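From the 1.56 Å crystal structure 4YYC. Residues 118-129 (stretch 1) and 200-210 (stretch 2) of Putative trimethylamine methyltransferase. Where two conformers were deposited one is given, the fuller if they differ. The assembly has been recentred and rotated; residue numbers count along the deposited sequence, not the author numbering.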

# COMPACT_ATOMS: atom_id res chain seq x y z
N THR A 118 -12.90 19.54 -17.31
CA THR A 118 -12.73 18.41 -18.20
C THR A 118 -11.43 18.53 -19.00
O THR A 118 -11.13 19.58 -19.58
CB THR A 118 -13.91 18.33 -19.18
OG1 THR A 118 -15.14 18.26 -18.43
CG2 THR A 118 -13.78 17.12 -20.07
N TRP A 119 -10.67 17.44 -19.03
CA TRP A 119 -9.54 17.25 -19.94
C TRP A 119 -10.09 16.51 -21.14
O TRP A 119 -10.45 15.35 -21.07
CB TRP A 119 -8.46 16.43 -19.25
CG TRP A 119 -7.18 16.30 -19.95
CD1 TRP A 119 -6.76 16.86 -21.14
CD2 TRP A 119 -6.09 15.54 -19.46
NE1 TRP A 119 -5.46 16.47 -21.39
CE2 TRP A 119 -5.03 15.68 -20.36
CE3 TRP A 119 -5.91 14.76 -18.32
CZ2 TRP A 119 -3.80 15.06 -20.15
CZ3 TRP A 119 -4.70 14.16 -18.11
CH2 TRP A 119 -3.66 14.30 -19.01
N HIS A 120 -10.26 17.26 -22.24
CA HIS A 120 -10.93 16.72 -23.40
C HIS A 120 -9.97 15.85 -24.21
O HIS A 120 -8.79 16.20 -24.37
CB HIS A 120 -11.48 17.83 -24.28
CG HIS A 120 -12.61 18.57 -23.61
ND1 HIS A 120 -13.93 18.31 -23.88
CD2 HIS A 120 -12.60 19.51 -22.63
CE1 HIS A 120 -14.69 19.07 -23.10
NE2 HIS A 120 -13.90 19.80 -22.33
N ALA A 121 -10.49 14.77 -24.74
CA ALA A 121 -9.74 13.85 -25.61
C ALA A 121 -10.29 13.95 -27.00
O ALA A 121 -11.47 14.27 -27.20
CB ALA A 121 -9.88 12.43 -25.09
N ARG A 122 -9.49 13.59 -27.98
CA ARG A 122 -9.96 13.68 -29.36
C ARG A 122 -11.09 12.69 -29.64
O ARG A 122 -11.91 12.95 -30.48
CB ARG A 122 -8.80 13.52 -30.33
CG ARG A 122 -8.22 12.11 -30.41
CD ARG A 122 -7.05 12.10 -31.37
NE ARG A 122 -6.52 10.80 -31.76
CZ ARG A 122 -7.03 10.00 -32.67
NH1 ARG A 122 -8.15 10.32 -33.32
NH2 ARG A 122 -6.42 8.86 -32.99
N ASN A 123 -11.12 11.58 -28.90
CA ASN A 123 -12.30 10.73 -28.81
C ASN A 123 -13.01 11.15 -27.52
O ASN A 123 -12.52 10.86 -26.45
CB ASN A 123 -11.91 9.25 -28.75
CG ASN A 123 -13.08 8.34 -28.43
OD1 ASN A 123 -14.22 8.76 -28.27
ND2 ASN A 123 -12.79 7.03 -28.41
N PRO A 124 -14.19 11.81 -27.63
CA PRO A 124 -14.85 12.37 -26.44
C PRO A 124 -15.23 11.36 -25.38
O PRO A 124 -15.33 11.71 -24.21
CB PRO A 124 -16.10 13.04 -27.02
CG PRO A 124 -15.76 13.29 -28.44
CD PRO A 124 -14.93 12.12 -28.85
N GLU A 125 -15.37 10.11 -25.77
CA GLU A 125 -15.59 9.05 -24.78
C GLU A 125 -14.44 8.88 -23.79
O GLU A 125 -14.61 8.29 -22.72
CB GLU A 125 -15.83 7.72 -25.46
CG GLU A 125 -17.15 7.69 -26.21
CD GLU A 125 -18.34 8.10 -25.33
OE1 GLU A 125 -18.62 7.36 -24.36
OE2 GLU A 125 -18.96 9.18 -25.59
N ARG A 126 -13.26 9.37 -24.16
CA ARG A 126 -12.08 9.29 -23.33
C ARG A 126 -11.82 10.57 -22.55
O ARG A 126 -10.80 10.71 -21.92
CB ARG A 126 -10.86 8.89 -24.15
CG ARG A 126 -11.15 7.65 -24.97
CD ARG A 126 -10.06 6.65 -24.85
NE ARG A 126 -10.21 5.47 -25.69
CZ ARG A 126 -11.03 4.45 -25.47
NH1 ARG A 126 -11.89 4.45 -24.45
NH2 ARG A 126 -11.00 3.41 -26.30
N ASN A 127 -12.76 11.51 -22.58
CA ASN A 127 -12.62 12.72 -21.76
C ASN A 127 -12.43 12.32 -20.30
O ASN A 127 -13.01 11.33 -19.86
CB ASN A 127 -13.87 13.61 -21.84
CG ASN A 127 -14.03 14.32 -23.17
OD1 ASN A 127 -13.19 14.25 -24.08
ND2 ASN A 127 -15.19 14.99 -23.32
N ALA A 128 -11.66 13.10 -19.55
CA ALA A 128 -11.37 12.80 -18.13
C ALA A 128 -11.65 14.00 -17.28
O ALA A 128 -11.25 15.10 -17.62
CB ALA A 128 -9.93 12.39 -17.95
N GLN A 129 -12.32 13.80 -16.17
CA GLN A 129 -12.50 14.86 -15.20
C GLN A 129 -11.23 15.05 -14.42
O GLN A 129 -10.71 14.08 -13.88
CB GLN A 129 -13.66 14.58 -14.22
CG GLN A 129 -13.82 15.69 -13.17
CD GLN A 129 -15.00 15.46 -12.25
OE1 GLN A 129 -16.13 15.41 -12.74
NE2 GLN A 129 -14.77 15.36 -10.89
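Stretch 2 (200-210) HIRYSDKPFMG

Stretch 2 lies along stretch 1 in a mixed contact, polar around D205 and apolar around P207, that buries 642 Å² counting both sides. The two segments run in opposite directions. The nearest CA pairs show this: A121 faces P207 at 4.4 Å between CA atoms, and N123 faces D205 at 5.5 Å.

Stretch 1 is a strand-to-strand turn. W119 and A128 pair through their backbones, with W119 N to A128 O at 2.8 Å and A128 N to W119 O at 3.0 Å. Between them the chain loops out and passes through a 3-10 segment at 124-126. N127 braces the loop from within, since its OD1 accepts a hydrogen bond from A121 N at 2.8 Å. Stretch 2 starts with the end of a helix, 200-202. From Y203 to P207 it is irregular, and about 208-209 it forms a weakly bonded strand.

D205 is the polar centre. Its CA-to-CB bond points toward stretch 1, and chi1 is p. Its carboxylate engages two side chains. OD1 receives R126 NE at 2.9 Å, a hydrogen bond within a salt bridge. OD2 receives N123 ND2 at 3.0 Å. Water 2 adds a bridge, donating to D205 OD2 at 2.7 Å and accepting from R126 NH2 at 3.1 Å. The CB of D205 also lies over one face of the R122 guanidinium, 3.9 Å from R122 NE.

R122 starts sideways, but its extended side chain brings the guanidinium up to the backbone that leaves the helix. R122 NE donates to S204 O at 3.0 Å, and R122 NH2 makes a weak bond to the same S204 O at 3.2 Å. I201 O is also close, 2.9 Å from R122 NE.

P207 is the apolar centre. Its CA-to-CB bond points toward stretch 1, and the residue sits over one face of the W119 indole. P207 CB is 3.4 Å from the centroid of the five-membered ring and nearly on its normal, a CH-pi contact. A121 CB packs against P207 CD at 3.7 Å. The backbone of R126 comes close too, with R126 O 3.3 Å from P207 CD.

Beyond the proline, W119 follows the chain. Its NE1 makes a weak hydrogen bond to F208 O at 3.2 Å, at the ring edge. W119 CZ2 meets CG of M209, a selenomethionine, at 4.0 Å. The CA-to-CB bond of F208 points away from stretch 1, yet water 1 links its backbone to stretch 1, accepting from F208 N at 3.3 Å and donating to H120 O at 2.9 Å.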

# COMPACT_ATOMS: atom_id res chain seq x y z
N HIS A 200 1.09 11.02 -29.66
CA HIS A 200 -0.10 10.97 -28.82
C HIS A 200 -1.40 11.07 -29.62
O HIS A 200 -2.43 10.60 -29.18
CB HIS A 200 -0.07 12.05 -27.74
CG HIS A 200 0.97 11.80 -26.67
ND1 HIS A 200 0.87 10.76 -25.77
CD2 HIS A 200 2.12 12.44 -26.37
CE1 HIS A 200 1.91 10.78 -24.97
NE2 HIS A 200 2.69 11.80 -25.30
N ILE A 201 -1.34 11.69 -30.79
CA ILE A 201 -2.53 11.84 -31.63
C ILE A 201 -2.71 10.64 -32.54
O ILE A 201 -3.85 10.17 -32.70
CB ILE A 201 -2.48 13.16 -32.43
CG1 ILE A 201 -2.37 14.34 -31.48
CG2 ILE A 201 -3.70 13.27 -33.34
CD1 ILE A 201 -1.97 15.66 -32.11
N ARG A 202 -1.61 10.20 -33.14
CA ARG A 202 -1.66 9.12 -34.16
C ARG A 202 -1.90 7.75 -33.51
O ARG A 202 -2.63 6.93 -34.06
CB ARG A 202 -0.35 9.14 -34.98
CG ARG A 202 -0.19 8.09 -36.09
CD ARG A 202 -1.28 8.14 -37.16
NE ARG A 202 -2.47 7.53 -36.61
CZ ARG A 202 -3.55 7.15 -37.25
NH1 ARG A 202 -3.65 7.19 -38.58
NH2 ARG A 202 -4.52 6.65 -36.47
N TYR A 203 -1.28 7.50 -32.35
CA TYR A 203 -1.27 6.17 -31.76
C TYR A 203 -2.19 6.03 -30.57
O TYR A 203 -2.33 4.92 -30.01
CB TYR A 203 0.14 5.76 -31.40
CG TYR A 203 1.04 5.69 -32.62
CD1 TYR A 203 0.92 4.66 -33.52
CD2 TYR A 203 1.96 6.69 -32.89
CE1 TYR A 203 1.73 4.60 -34.65
CE2 TYR A 203 2.77 6.67 -34.02
CZ TYR A 203 2.66 5.62 -34.89
OH TYR A 203 3.46 5.60 -36.02
N SER A 204 -2.88 7.11 -30.20
CA SER A 204 -3.83 7.04 -29.08
C SER A 204 -4.97 8.00 -29.35
O SER A 204 -4.84 8.90 -30.22
CB SER A 204 -3.14 7.48 -27.80
OG SER A 204 -3.97 7.20 -26.68
N ASP A 205 -6.06 7.84 -28.62
CA ASP A 205 -7.14 8.83 -28.60
C ASP A 205 -7.49 9.26 -27.18
O ASP A 205 -8.54 9.83 -26.96
CB ASP A 205 -8.37 8.32 -29.36
CG ASP A 205 -8.97 7.07 -28.75
OD1 ASP A 205 -8.47 6.58 -27.74
OD2 ASP A 205 -10.01 6.60 -29.31
N LYS A 206 -6.58 8.98 -26.24
CA LYS A 206 -6.72 9.37 -24.85
C LYS A 206 -6.14 10.77 -24.66
O LYS A 206 -5.32 11.21 -25.43
CB LYS A 206 -6.05 8.35 -23.93
CG LYS A 206 -6.74 7.01 -23.89
CD LYS A 206 -6.06 5.93 -23.06
CE LYS A 206 -6.83 4.62 -23.13
NZ LYS A 206 -6.18 3.60 -22.27
N PRO A 207 -6.55 11.47 -23.60
CA PRO A 207 -6.06 12.85 -23.42
C PRO A 207 -4.55 12.89 -23.18
O PRO A 207 -4.02 12.02 -22.52
CB PRO A 207 -6.80 13.36 -22.22
CG PRO A 207 -7.63 12.29 -21.73
CD PRO A 207 -7.55 11.09 -22.61
N PHE A 208 -3.89 13.89 -23.74
CA PHE A 208 -2.43 13.94 -23.74
C PHE A 208 -1.92 15.26 -23.18
O PHE A 208 -2.69 16.21 -22.97
CB PHE A 208 -1.90 13.63 -25.14
CG PHE A 208 -2.26 14.67 -26.18
CD1 PHE A 208 -1.49 15.81 -26.31
CD2 PHE A 208 -3.38 14.52 -27.00
CE1 PHE A 208 -1.79 16.76 -27.28
CE2 PHE A 208 -3.70 15.47 -27.94
CZ PHE A 208 -2.90 16.61 -28.09
N MSE A 209 -0.62 15.30 -22.97
CA MSE A 209 0.07 16.43 -22.36
C MSE A 209 0.92 17.13 -23.39
O MSE A 209 1.35 16.54 -24.38
CB MSE A 209 0.98 15.93 -21.22
CG MSE A 209 0.21 15.27 -20.09
SE MSE A 209 1.44 14.52 -18.76
CE MSE A 209 1.88 16.18 -17.86
N GLY A 210 1.21 18.40 -23.13
CA GLY A 210 1.95 19.22 -24.06
C GLY A 210 3.41 19.37 -23.78
O GLY A 210 3.93 18.92 -22.76
O HOH W 1 -6.19 15.52 -25.38
O HOH W 2 -10.29 3.94 -29.23